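Local coordinates for discoidin-2 (Dictyostelium discoideum, PDB 2VM9), which binds galactose and N-acetylgalactosamine as a homotrimeric lectin, and may take part in spore coat formation, at residues L93-D98 and P127-R132; K71-I76 and L151-V156; A14-R19 and I63-D68. All coordinates share one frame; numbering follows the deposited sequence. Where two conformers were deposited one is given.

Interaction 1 (L93-D98 and P127-R132); sequences LRYTLD and PPIKAR
Y95, I129, L97 and R132 carry a sheet-to-sheet packing contact near one end of the N-terminal beta-sandwich, where the end of strand 87-96 passes over the end of strand 121-131. The axes of the two strand segments come within 6.6 Å of each other, at 48°, so side chains rather than a backbone ladder fill most of the interface. I129 lays its CG2 methyl on the Y95 ring, 3.5 Å from the centroid and only 9° off the normal, a CH-pi contact over the centre of the face. The ring reaches that methyl because Y95 CG sits between its own N and carbonyl carbon (chi1 63°), with A131 CB packed against Y95 CB. A water accepts a bond from K130 N and lies at weak bonding distance from Y95 OH. Further along, L97 CD2 rests on K130 CE at 3.7 Å, a methyl against the aliphatic part of an extended lysine. R132 then ties down the end of the strand: its N binds T96 O, and its NH1 reaches L97 O at 2.8 Å, with the oxygen close to the guanidinium plane but the donor well above the plane of the carbonyl. R132 pins the place where the chain turns from one sheet to the other, and two antiparallel sheets packed face to face make up the F5/8 type C (discoidin) beta-sandwich.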
ATOM      1  N   LEU A  93      -6.527 -24.910   4.200  1.00  7.26           N
ATOM      2  CA  LEU A  93      -6.083 -23.534   3.993  1.00  7.67           C
ATOM      3  C   LEU A  93      -6.510 -22.712   5.188  1.00  8.03           C
ATOM      4  O   LEU A  93      -7.596 -22.924   5.748  1.00  7.73           O
ATOM      5  CB  LEU A  93      -6.695 -22.926   2.725  1.00  7.79           C
ATOM      6  CG  LEU A  93      -6.224 -23.433   1.369  1.00  7.71           C
ATOM      7  CD1 LEU A  93      -7.179 -22.859   0.288  1.00  8.75           C
ATOM      8  CD2 LEU A  93      -4.724 -23.054   1.105  1.00  7.09           C
ATOM      9  N   ARG A  94      -5.633 -21.792   5.574  0.50  8.13           N
ATOM     10  CA  ARG A  94      -5.916 -20.818   6.616  0.50  8.20           C
ATOM     11  C   ARG A  94      -5.624 -19.447   6.037  0.50  8.15           C
ATOM     12  O   ARG A  94      -4.797 -19.303   5.124  0.50  7.68           O
ATOM     13  CB  ARG A  94      -4.997 -21.042   7.823  0.50  8.24           C
ATOM     14  CG  ARG A  94      -4.865 -22.481   8.270  0.50  9.79           C
ATOM     15  CD  ARG A  94      -4.176 -22.545   9.625  0.50  8.97           C
ATOM     16  NE  ARG A  94      -5.043 -22.027  10.680  0.50 11.47           N
ATOM     17  CZ  ARG A  94      -4.709 -21.088  11.560  0.50 12.05           C
ATOM     18  NH1 ARG A  94      -3.491 -20.529  11.564  0.50 13.11           N
ATOM     19  NH2 ARG A  94      -5.602 -20.729  12.462  0.50 13.07           N
ATOM     20  N   TYR A  95      -6.280 -18.426   6.565  1.00  8.38           N
ATOM     21  CA  TYR A  95      -5.945 -17.076   6.131  1.00  8.27           C
ATOM     22  C   TYR A  95      -6.261 -16.069   7.199  1.00  8.35           C
ATOM     23  O   TYR A  95      -6.922 -16.387   8.195  1.00  8.01           O
ATOM     24  CB  TYR A  95      -6.628 -16.725   4.802  1.00  9.04           C
ATOM     25  CG  TYR A  95      -8.124 -16.723   4.876  1.00 10.11           C
ATOM     26  CD1 TYR A  95      -8.819 -15.570   5.243  1.00 11.93           C
ATOM     27  CD2 TYR A  95      -8.856 -17.880   4.580  1.00 11.75           C
ATOM     28  CE1 TYR A  95     -10.208 -15.560   5.290  1.00 13.19           C
ATOM     29  CE2 TYR A  95     -10.251 -17.884   4.644  1.00 13.87           C
ATOM     30  CZ  TYR A  95     -10.907 -16.719   4.986  1.00 12.83           C
ATOM     31  OH  TYR A  95     -12.279 -16.719   5.067  1.00 14.96           O
ATOM     32  N   THR A  96      -5.774 -14.856   6.965  1.00  8.10           N
ATOM     33  CA  THR A  96      -5.997 -13.749   7.882  1.00  7.75           C
ATOM     34  C   THR A  96      -6.111 -12.464   7.096  1.00  8.30           C
ATOM     35  O   THR A  96      -5.368 -12.199   6.144  1.00  7.51           O
ATOM     36  CB  THR A  96      -4.863 -13.619   8.953  1.00  8.21           C
ATOM     37  OG1 THR A  96      -5.178 -12.551   9.870  1.00  8.74           O
ATOM     38  CG2 THR A  96      -3.489 -13.363   8.264  1.00  9.08           C
ATOM     39  N   LEU A  97      -7.060 -11.647   7.522  1.00  9.45           N
ATOM     40  CA  LEU A  97      -7.183 -10.307   6.958  1.00 10.22           C
ATOM     41  C   LEU A  97      -6.365  -9.294   7.785  1.00 10.34           C
ATOM     42  O   LEU A  97      -5.665  -8.448   7.212  1.00 11.13           O
ATOM     43  CB  LEU A  97      -8.659  -9.898   6.848  1.00 10.50           C
ATOM     44  CG  LEU A  97      -8.933  -8.501   6.271  1.00 11.09           C
ATOM     45  CD1 LEU A  97      -8.330  -8.283   4.872  1.00 12.71           C
ATOM     46  CD2 LEU A  97     -10.451  -8.241   6.271  1.00 12.07           C
ATOM     47  N   ASP A  98      -6.419  -9.393   9.109  1.00 10.05           N
ATOM     48  CA  ASP A  98      -5.738  -8.398   9.966  1.00 11.36           C
ATOM     49  C   ASP A  98      -4.345  -8.815  10.460  1.00 11.36           C
ATOM     50  O   ASP A  98      -3.674  -8.046  11.174  1.00 10.98           O
ATOM     51  CB  ASP A  98      -6.619  -8.019  11.167  1.00 12.08           C
ATOM     52  CG  ASP A  98      -6.965  -9.213  12.052  1.00 13.46           C
ATOM     53  OD1 ASP A  98      -6.324 -10.298  11.953  1.00 12.20           O
ATOM     54  OD2 ASP A  98      -7.900  -9.067  12.877  1.00 17.15           O
ATOM     55  N   PRO A 127     -17.182 -16.898  -2.761  1.00 16.51           N
ATOM     56  CA  PRO A 127     -16.534 -15.671  -3.165  1.00 16.15           C
ATOM     57  C   PRO A 127     -15.028 -15.729  -2.904  1.00 14.61           C
ATOM     58  O   PRO A 127     -14.562 -16.638  -2.210  1.00 13.86           O
ATOM     59  CB  PRO A 127     -17.151 -14.617  -2.229  1.00 16.60           C
ATOM     60  CG  PRO A 127     -17.523 -15.354  -1.028  1.00 17.92           C
ATOM     61  CD  PRO A 127     -17.922 -16.725  -1.490  1.00 17.17           C
ATOM     62  N   PRO A 128     -14.291 -14.747  -3.443  1.00 14.74           N
ATOM     63  CA  PRO A 128     -12.847 -14.676  -3.211  1.00 13.55           C
ATOM     64  C   PRO A 128     -12.531 -14.637  -1.724  1.00 13.62           C
ATOM     65  O   PRO A 128     -13.310 -14.132  -0.905  1.00 13.30           O
ATOM     66  CB  PRO A 128     -12.456 -13.341  -3.857  1.00 14.46           C
ATOM     67  CG  PRO A 128     -13.452 -13.171  -4.966  1.00 15.34           C
ATOM     68  CD  PRO A 128     -14.743 -13.676  -4.345  1.00 14.74           C
ATOM     69  N   ILE A 129     -11.381 -15.187  -1.381  1.00 12.03           N
ATOM     70  CA  ILE A 129     -10.868 -15.055  -0.030  1.00 11.21           C
ATOM     71  C   ILE A 129     -10.204 -13.700   0.068  1.00 10.30           C
ATOM     72  O   ILE A 129      -9.292 -13.403  -0.678  1.00 10.24           O
ATOM     73  CB  ILE A 129      -9.834 -16.155   0.286  1.00 11.04           C
ATOM     74  CG1 ILE A 129     -10.504 -17.531   0.335  1.00 11.96           C
ATOM     75  CG2 ILE A 129      -9.106 -15.860   1.611  1.00 10.92           C
ATOM     76  CD1 ILE A 129      -9.509 -18.662   0.392  1.00 12.59           C
ATOM     77  N   LYS A 130     -10.648 -12.908   1.035  1.00 10.27           N
ATOM     78  CA  LYS A 130     -10.119 -11.585   1.286  1.00 10.46           C
ATOM     79  C   LYS A 130      -9.092 -11.713   2.424  1.00  9.76           C
ATOM     80  O   LYS A 130      -9.435 -12.067   3.559  1.00  9.69           O
ATOM     81  CB  LYS A 130     -11.264 -10.672   1.694  1.00 11.66           C
ATOM     82  CG  LYS A 130     -10.879  -9.252   1.841  1.00 14.27           C
ATOM     83  CD  LYS A 130     -12.109  -8.440   2.215  1.00 19.42           C
ATOM     84  CE  LYS A 130     -11.711  -7.211   2.938  1.00 21.02           C
ATOM     85  NZ  LYS A 130     -12.940  -6.452   3.356  1.00 23.86           N
ATOM     86  N   ALA A 131      -7.827 -11.468   2.102  1.00  8.65           N
ATOM     87  CA  ALA A 131      -6.756 -11.768   3.057  1.00  8.01           C
ATOM     88  C   ALA A 131      -5.473 -10.986   2.775  1.00  8.11           C
ATOM     89  O   ALA A 131      -5.202 -10.614   1.639  1.00  8.88           O
ATOM     90  CB  ALA A 131      -6.463 -13.266   3.028  1.00  7.67           C
ATOM     91  N   ARG A 132      -4.700 -10.748   3.831  1.00  8.13           N
ATOM     92  CA  ARG A 132      -3.328 -10.250   3.706  1.00  7.78           C
ATOM     93  C   ARG A 132      -2.362 -11.416   3.643  1.00  7.84           C
ATOM     94  O   ARG A 132      -1.437 -11.370   2.862  1.00  8.10           O
ATOM     95  CB  ARG A 132      -2.955  -9.305   4.847  1.00  7.62           C
ATOM     96  CG  ARG A 132      -3.605  -7.932   4.690  1.00  8.55           C
ATOM     97  CD  ARG A 132      -3.113  -6.972   5.785  1.00 11.05           C
ATOM     98  NE  ARG A 132      -3.522  -5.609   5.449  1.00 14.71           N
ATOM     99  CZ  ARG A 132      -4.700  -5.066   5.746  1.00 17.15           C
ATOM    100  NH1 ARG A 132      -5.607  -5.748   6.430  1.00 17.24           N
ATOM    101  NH2 ARG A 132      -4.958  -3.811   5.384  1.00 17.66           N
TER
HETATM  102  O   HOH W   1     -12.617 -13.948   3.100  1.00 21.00           O

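Interaction 2 (K71-I76 and L151-V156); sequences KHFVAI and LYALPV
A classic beta bulge sets two residues, V74 and A75, against the single residue Y152, and shifts by one residue the antiparallel pairing of strands 70-79 and 146-153 in the discoidin beta-sandwich. Y152 O takes a bond of 2.8 Å from V74 N and a weak one of 3.4 Å from A75 N, so one carbonyl serves two successive amides. In return, Y152 N gives a nearly straight bond to A75 O (169°). Beyond the bulge, F73 and A153 form a non-hydrogen-bonded pair, and L154 N closes on H72 O.

The side chains sort themselves by the face they occupy. On the side of F73, A153, I76 and L151, the phenyl ring brings CE1 to L151 CB at 3.9 Å, while K71 CB covers one face of the ring toward its rim. L151 and I76 lie side by side and point the same way, with L151 CD2 against I76 CG1. A75 and Y152 share the other side, where A75 CB touches Y152 CD2. V74 crosses its neighbours at about a right angle: its CG1 stands anti to the carbonyl carbon (chi1 -61°) and meets L154 CD2 at 3.7 Å, while CG2 turns to Y152 CB. The remaining methyl of L154, CD1, packs on H72 CB.

Around this first shell come neighbouring strands and a second subunit. V74 is joined through its backbone to F125 of strand 121-131, and L151 likewise to C10. H72 NE2 is bonded to N257 OD1 of a second subunit, whose L196 also packs on H72 and L154. Where the strands part, a water bridges the gap, accepting from H72 N at 3.0 Å and donating to L154 O at 2.7 Å.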
ATOM      1  N   LYS A  71      -5.656  -8.698  -0.439  1.00 12.02           N
ATOM      2  CA  LYS A  71      -5.798  -9.411  -1.708  1.00 11.37           C
ATOM      3  C   LYS A  71      -7.159 -10.075  -1.725  1.00  9.86           C
ATOM      4  O   LYS A  71      -7.702 -10.421  -0.680  1.00  9.48           O
ATOM      5  CB  LYS A  71      -4.698 -10.439  -1.874  1.00 11.67           C
ATOM      6  CG  LYS A  71      -3.365  -9.722  -2.179  1.00 14.38           C
ATOM      7  CD  LYS A  71      -2.143 -10.368  -1.637  1.00 15.86           C
ATOM      8  CE  LYS A  71      -2.184 -10.648  -0.148  1.00 10.41           C
ATOM      9  NZ  LYS A  71      -1.378  -9.695   0.657  1.00  7.41           N
ATOM     10  N   HIS A  72      -7.703 -10.225  -2.923  1.00  9.95           N
ATOM     11  CA  HIS A  72      -8.907 -10.997  -3.140  1.00 10.34           C
ATOM     12  C   HIS A  72      -8.475 -12.225  -3.921  1.00  9.48           C
ATOM     13  O   HIS A  72      -8.320 -12.162  -5.149  1.00  9.22           O
ATOM     14  CB  HIS A  72      -9.926 -10.162  -3.919  1.00 11.76           C
ATOM     15  CG  HIS A  72     -10.541  -9.074  -3.094  1.00 15.11           C
ATOM     16  ND1 HIS A  72      -9.960  -7.837  -2.946  1.00 19.52           N
ATOM     17  CD2 HIS A  72     -11.651  -9.066  -2.320  1.00 20.51           C
ATOM     18  CE1 HIS A  72     -10.701  -7.097  -2.141  1.00 19.40           C
ATOM     19  NE2 HIS A  72     -11.729  -7.822  -1.740  1.00 21.57           N
ATOM     20  N   PHE A  73      -8.232 -13.325  -3.201  1.00  9.20           N
ATOM     21  CA  PHE A  73      -7.757 -14.539  -3.841  1.00  8.49           C
ATOM     22  C   PHE A  73      -8.904 -15.269  -4.503  1.00  9.04           C
ATOM     23  O   PHE A  73      -9.891 -15.596  -3.833  1.00 10.77           O
ATOM     24  CB  PHE A  73      -7.095 -15.458  -2.820  1.00  8.46           C
ATOM     25  CG  PHE A  73      -5.766 -14.941  -2.313  1.00  7.32           C
ATOM     26  CD1 PHE A  73      -4.654 -14.918  -3.149  1.00  5.59           C
ATOM     27  CD2 PHE A  73      -5.631 -14.507  -0.996  1.00  8.47           C
ATOM     28  CE1 PHE A  73      -3.389 -14.446  -2.655  1.00  6.53           C
ATOM     29  CE2 PHE A  73      -4.399 -14.049  -0.479  1.00  7.21           C
ATOM     30  CZ  PHE A  73      -3.271 -14.010  -1.328  1.00  6.55           C
ATOM     31  N   VAL A  74      -8.762 -15.524  -5.801  1.00  8.83           N
ATOM     32  CA  VAL A  74      -9.813 -16.191  -6.586  1.00  8.61           C
ATOM     33  C   VAL A  74      -9.541 -17.677  -6.836  1.00  8.52           C
ATOM     34  O   VAL A  74     -10.464 -18.445  -7.131  1.00  7.96           O
ATOM     35  CB  VAL A  74     -10.087 -15.458  -7.949  1.00  8.47           C
ATOM     36  CG1 VAL A  74     -10.545 -14.040  -7.692  1.00 11.63           C
ATOM     37  CG2 VAL A  74      -8.847 -15.491  -8.888  1.00 10.30           C
ATOM     38  N   ALA A  75      -8.272 -18.089  -6.750  1.00  6.93           N
ATOM     39  CA  ALA A  75      -7.972 -19.513  -6.915  1.00  6.30           C
ATOM     40  C   ALA A  75      -6.616 -19.843  -6.349  1.00  7.12           C
ATOM     41  O   ALA A  75      -5.777 -18.942  -6.124  1.00  6.62           O
ATOM     42  CB  ALA A  75      -8.021 -19.923  -8.408  1.00  5.66           C
ATOM     43  N   ILE A  76      -6.435 -21.138  -6.091  1.00  6.35           N
ATOM     44  CA  ILE A  76      -5.107 -21.682  -5.787  1.00  6.69           C
ATOM     45  C   ILE A  76      -4.891 -22.876  -6.710  1.00  6.24           C
ATOM     46  O   ILE A  76      -5.839 -23.631  -6.994  1.00  7.14           O
ATOM     47  CB  ILE A  76      -5.013 -22.122  -4.305  1.00  7.38           C
ATOM     48  CG1 ILE A  76      -3.608 -22.655  -3.971  1.00  6.27           C
ATOM     49  CG2 ILE A  76      -6.109 -23.183  -3.958  1.00  7.46           C
ATOM     50  CD1 ILE A  76      -3.447 -22.936  -2.494  1.00  9.04           C
ATOM     51  N   LEU A 151      -0.935 -18.744  -6.431  1.00  5.23           N
ATOM     52  CA  LEU A 151      -2.100 -18.111  -5.836  1.00  5.68           C
ATOM     53  C   LEU A 151      -2.532 -17.049  -6.799  1.00  6.71           C
ATOM     54  O   LEU A 151      -1.694 -16.244  -7.225  1.00  6.65           O
ATOM     55  CB  LEU A 151      -1.681 -17.450  -4.517  1.00  5.81           C
ATOM     56  CG  LEU A 151      -1.494 -18.413  -3.341  1.00  6.78           C
ATOM     57  CD1 LEU A 151      -0.712 -17.739  -2.238  1.00  7.40           C
ATOM     58  CD2 LEU A 151      -2.881 -18.946  -2.830  1.00  9.80           C
ATOM     59  N   TYR A 152      -3.834 -17.027  -7.115  1.00  7.20           N
ATOM     60  CA  TYR A 152      -4.396 -16.097  -8.114  1.00  6.88           C
ATOM     61  C   TYR A 152      -5.271 -15.071  -7.407  1.00  7.60           C
ATOM     62  O   TYR A 152      -6.099 -15.436  -6.574  1.00  7.40           O
ATOM     63  CB  TYR A 152      -5.209 -16.834  -9.179  1.00  7.07           C
ATOM     64  CG  TYR A 152      -4.345 -17.803  -9.917  1.00  6.80           C
ATOM     65  CD1 TYR A 152      -3.602 -17.385 -11.020  1.00  7.40           C
ATOM     66  CD2 TYR A 152      -4.230 -19.125  -9.475  1.00  7.14           C
ATOM     67  CE1 TYR A 152      -2.768 -18.241 -11.684  1.00  7.99           C
ATOM     68  CE2 TYR A 152      -3.389 -20.020 -10.142  1.00  5.72           C
ATOM     69  CZ  TYR A 152      -2.682 -19.572 -11.258  1.00  6.40           C
ATOM     70  OH  TYR A 152      -1.840 -20.383 -11.933  1.00  7.17           O
ATOM     71  N   ALA A 153      -5.053 -13.796  -7.724  1.00  7.94           N
ATOM     72  CA  ALA A 153      -5.794 -12.726  -7.051  1.00  7.97           C
ATOM     73  C   ALA A 153      -6.402 -11.787  -8.090  1.00  7.92           C
ATOM     74  O   ALA A 153      -5.943 -11.720  -9.232  1.00  7.59           O
ATOM     75  CB  ALA A 153      -4.850 -11.930  -6.099  1.00  8.07           C
ATOM     76  N   LEU A 154      -7.439 -11.051  -7.695  1.00  8.31           N
ATOM     77  CA  LEU A 154      -7.938 -10.005  -8.583  1.00  9.68           C
ATOM     78  C   LEU A 154      -6.858  -8.959  -8.822  1.00  9.87           C
ATOM     79  O   LEU A 154      -6.111  -8.645  -7.921  1.00 10.16           O
ATOM     80  CB  LEU A 154      -9.139  -9.301  -7.961  1.00  9.25           C
ATOM     81  CG  LEU A 154     -10.382 -10.168  -7.780  1.00  9.55           C
ATOM     82  CD1 LEU A 154     -11.482  -9.336  -7.097  1.00 12.31           C
ATOM     83  CD2 LEU A 154     -10.835 -10.699  -9.152  1.00  9.89           C
ATOM     84  N   PRO A 155      -6.795  -8.391 -10.031  1.00 11.37           N
ATOM     85  CA  PRO A 155      -5.873  -7.264 -10.242  1.00 12.13           C
ATOM     86  C   PRO A 155      -6.260  -6.081  -9.381  1.00 12.65           C
ATOM     87  O   PRO A 155      -7.444  -5.949  -8.999  1.00 12.09           O
ATOM     88  CB  PRO A 155      -6.091  -6.865 -11.718  1.00 12.55           C
ATOM     89  CG  PRO A 155      -6.834  -7.917 -12.313  1.00 13.60           C
ATOM     90  CD  PRO A 155      -7.526  -8.753 -11.253  1.00 11.96           C
ATOM     91  N   VAL A 156      -5.280  -5.222  -9.101  1.00 13.14           N
ATOM     92  CA  VAL A 156      -5.512  -3.972  -8.375  1.00 15.03           C
ATOM     93  C   VAL A 156      -6.374  -3.054  -9.238  1.00 15.33           C
ATOM     94  O   VAL A 156      -6.220  -2.998 -10.449  1.00 16.10           O
ATOM     95  CB  VAL A 156      -4.179  -3.295  -7.932  1.00 15.09           C
ATOM     96  CG1 VAL A 156      -4.452  -2.046  -7.109  1.00 17.28           C
ATOM     97  CG2 VAL A 156      -3.358  -4.268  -7.081  1.00 17.78           C
TER
HETATM   98  O   HOH W   2      -6.477  -8.723  -5.217  1.00 12.10           O

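Interaction 3 (A14-R19 and I63-D68); sequences ALLNLR and IVAGSD
An antiparallel ladder joins N17, L18 and R19 of strand 17-20, outermost in its sheet within the chain, to V64, A65 and G66 of strand 63-67. N17 and G66 exchange two backbone bonds, N17 N to G66 O at 2.8 Å and G66 N to N17 O at 2.9 Å. R19 and V64 do the same, and V64 N to R19 O is the straightest of the four at 172°. Between these pairs L18 and A65 form the non-hydrogen-bonded pair, where L18 CD2 presses on A65 CB at 3.5 Å, tighter than usual for two carbons. L16 CD1 approaches the same CB at 4.0 Å, while L18 CB meets I63 CG2. This apolar side turns into the discoidin beta-sandwich, where W149 and L151 of the facing sheet cover L18, I63 and A65. On the other side, R19 and V64 lie side by side and point the same way; the arginine chain bends at chi3 (72°), which turns NE out of the line of the extended part, and NH2 lies 3.9 Å from V64 CG2. That NH2 is bonded to A12 O of a second subunit, whose A14 packs on V64. S67 OG sits 3.7 Å from L16 CD2 and bonds with D68 OD2 of a third subunit and with K71 NZ.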
ATOM      1  N   ALA A  14       6.173 -12.130  -8.200  1.00  7.42           N
ATOM      2  CA  ALA A  14       6.953 -11.818  -6.996  1.00  7.75           C
ATOM      3  C   ALA A  14       6.204 -10.837  -6.063  1.00  8.04           C
ATOM      4  O   ALA A  14       6.766  -9.877  -5.551  1.00  8.35           O
ATOM      5  CB  ALA A  14       8.379 -11.294  -7.370  1.00  7.99           C
ATOM      6  N   LEU A  15       4.908 -11.069  -5.883  1.00  7.24           N
ATOM      7  CA  LEU A  15       4.083 -10.158  -5.082  1.00  7.10           C
ATOM      8  C   LEU A  15       3.954 -10.565  -3.613  1.00  7.96           C
ATOM      9  O   LEU A  15       3.472  -9.771  -2.791  1.00  9.28           O
ATOM     10  CB  LEU A  15       2.689 -10.000  -5.698  1.00  6.57           C
ATOM     11  CG  LEU A  15       2.660  -9.329  -7.083  1.00  7.65           C
ATOM     12  CD1 LEU A  15       1.254  -9.307  -7.653  1.00  6.69           C
ATOM     13  CD2 LEU A  15       3.249  -7.895  -7.019  1.00  8.16           C
ATOM     14  N   LEU A  16       4.320 -11.801  -3.285  1.00  6.79           N
ATOM     15  CA  LEU A  16       4.106 -12.303  -1.933  1.00  7.20           C
ATOM     16  C   LEU A  16       5.410 -12.815  -1.331  1.00  8.11           C
ATOM     17  O   LEU A  16       6.222 -13.394  -2.038  1.00 10.35           O
ATOM     18  CB  LEU A  16       3.064 -13.433  -1.933  1.00  7.77           C
ATOM     19  CG  LEU A  16       1.683 -13.011  -2.429  1.00  7.62           C
ATOM     20  CD1 LEU A  16       0.807 -14.238  -2.586  1.00  8.28           C
ATOM     21  CD2 LEU A  16       1.051 -11.985  -1.449  1.00 10.41           C
ATOM     22  N   ASN A  17       5.612 -12.565  -0.045  1.00  8.04           N
ATOM     23  CA  ASN A  17       6.706 -13.163   0.710  1.00  7.86           C
ATOM     24  C   ASN A  17       6.239 -14.589   1.070  1.00  7.82           C
ATOM     25  O   ASN A  17       5.058 -14.782   1.399  1.00  7.33           O
ATOM     26  CB  ASN A  17       6.924 -12.416   2.031  1.00  9.80           C
ATOM     27  CG  ASN A  17       7.250 -10.918   1.858  1.00 14.07           C
ATOM     28  OD1 ASN A  17       6.501 -10.018   2.334  1.00 20.10           O
ATOM     29  ND2 ASN A  17       8.385 -10.641   1.222  1.00 11.48           N
ATOM     30  N   LEU A  18       7.143 -15.565   1.002  1.00  6.51           N
ATOM     31  CA  LEU A  18       6.807 -16.954   1.401  1.00  6.60           C
ATOM     32  C   LEU A  18       7.638 -17.362   2.608  1.00  6.66           C
ATOM     33  O   LEU A  18       8.836 -17.033   2.704  1.00  6.86           O
ATOM     34  CB  LEU A  18       7.084 -17.940   0.253  1.00  6.86           C
ATOM     35  CG  LEU A  18       6.263 -17.818  -1.039  1.00 11.80           C
ATOM     36  CD1 LEU A  18       6.482 -19.070  -1.900  1.00 12.62           C
ATOM     37  CD2 LEU A  18       4.805 -17.645  -0.705  1.00 11.07           C
ATOM     38  N   ARG A  19       7.014 -18.102   3.509  1.00  5.90           N
ATOM     39  CA  ARG A  19       7.714 -18.656   4.658  1.00  6.53           C
ATOM     40  C   ARG A  19       7.227 -20.073   4.903  1.00  6.17           C
ATOM     41  O   ARG A  19       6.061 -20.284   5.256  1.00  7.20           O
ATOM     42  CB  ARG A  19       7.420 -17.824   5.903  1.00  6.76           C
ATOM     43  CG  ARG A  19       8.169 -18.370   7.136  1.00  8.38           C
ATOM     44  CD  ARG A  19       7.965 -17.471   8.343  1.00 11.78           C
ATOM     45  NE  ARG A  19       6.611 -17.558   8.895  1.00 11.38           N
ATOM     46  CZ  ARG A  19       6.171 -18.509   9.725  1.00 11.32           C
ATOM     47  NH1 ARG A  19       6.950 -19.516  10.077  1.00 10.48           N
ATOM     48  NH2 ARG A  19       4.922 -18.461  10.191  1.00 10.41           N
ATOM     49  N   ILE A  63       3.203 -23.532   4.089  1.00  4.62           N
ATOM     50  CA  ILE A  63       3.854 -22.312   3.604  1.00  5.07           C
ATOM     51  C   ILE A  63       2.859 -21.184   3.829  1.00  5.17           C
ATOM     52  O   ILE A  63       1.680 -21.308   3.466  1.00  4.95           O
ATOM     53  CB  ILE A  63       4.222 -22.351   2.104  1.00  4.59           C
ATOM     54  CG1 ILE A  63       5.043 -23.595   1.742  1.00  5.32           C
ATOM     55  CG2 ILE A  63       4.979 -21.042   1.701  1.00  5.81           C
ATOM     56  CD1 ILE A  63       5.263 -23.723   0.243  1.00  5.82           C
ATOM     57  N   VAL A  64       3.341 -20.102   4.425  1.00  5.90           N
ATOM     58  CA  VAL A  64       2.584 -18.862   4.555  1.00  6.00           C
ATOM     59  C   VAL A  64       3.017 -17.943   3.426  1.00  6.31           C
ATOM     60  O   VAL A  64       4.217 -17.818   3.163  1.00  6.09           O
ATOM     61  CB  VAL A  64       2.889 -18.129   5.882  1.00  6.89           C
ATOM     62  CG1 VAL A  64       2.026 -16.862   5.987  1.00  8.50           C
ATOM     63  CG2 VAL A  64       2.671 -19.049   7.063  1.00  9.35           C
ATOM     64  N   ALA A  65       2.035 -17.334   2.762  1.00  5.43           N
ATOM     65  CA  ALA A  65       2.268 -16.321   1.726  1.00  6.23           C
ATOM     66  C   ALA A  65       1.650 -15.022   2.204  1.00  7.33           C
ATOM     67  O   ALA A  65       0.477 -15.008   2.612  1.00  8.02           O
ATOM     68  CB  ALA A  65       1.648 -16.764   0.437  1.00  5.71           C
ATOM     69  N   GLY A  66       2.419 -13.935   2.187  1.00  6.73           N
ATOM     70  CA  GLY A  66       1.888 -12.707   2.744  1.00  7.06           C
ATOM     71  C   GLY A  66       2.380 -11.444   2.072  1.00  7.34           C
ATOM     72  O   GLY A  66       3.427 -11.438   1.393  1.00  6.52           O
ATOM     73  N   SER A  67       1.613 -10.380   2.279  1.00  7.66           N
ATOM     74  CA  SER A  67       2.058  -9.023   2.018  1.00  9.03           C
ATOM     75  C   SER A  67       1.050  -8.082   2.690  1.00  9.13           C
ATOM     76  O   SER A  67      -0.011  -8.522   3.135  1.00  9.25           O
ATOM     77  CB  SER A  67       2.172  -8.765   0.512  1.00  8.50           C
ATOM     78  OG  SER A  67       0.903  -8.511  -0.067  1.00  9.30           O
ATOM     79  N   ASP A  68       1.394  -6.791   2.773  1.00 10.50           N
ATOM     80  CA  ASP A  68       0.509  -5.777   3.402  1.00 11.51           C
ATOM     81  C   ASP A  68      -0.823  -5.517   2.725  1.00 12.15           C
ATOM     82  O   ASP A  68      -1.743  -4.990   3.360  1.00 12.61           O
ATOM     83  CB  ASP A  68       1.214  -4.418   3.405  0.50 11.66           C
ATOM     84  CG  ASP A  68       2.458  -4.429   4.202  0.50 13.95           C
ATOM     85  OD1 ASP A  68       2.442  -5.075   5.263  0.50 15.95           O
ATOM     86  OD2 ASP A  68       3.451  -3.796   3.764  0.50 18.06           O
TER

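Two sheets and the corners between them relate the three contacts. The centres of interactions 1 and 2 are about 10 Å apart, and strand 121-131 joins them: I129 O lies 2.7 Å from F73 N, a probable hydrogen bond. Interaction 3 lies about 13 Å from each of the others, centre to centre. It meets interaction 2 through the sandwich core, where L151 CD1 is 3.7 Å from A65 CB. It meets interaction 1 at the corner, where R132 NE probably bonds D68 O at 2.8 Å. K71 NZ, 2.8 Å from R132 O in a probable hydrogen bond, also bonds S67 OG, and so ties interaction 2 to both of the others. All three contacts touch a second subunit and lie away from the calcium and carbohydrate sites.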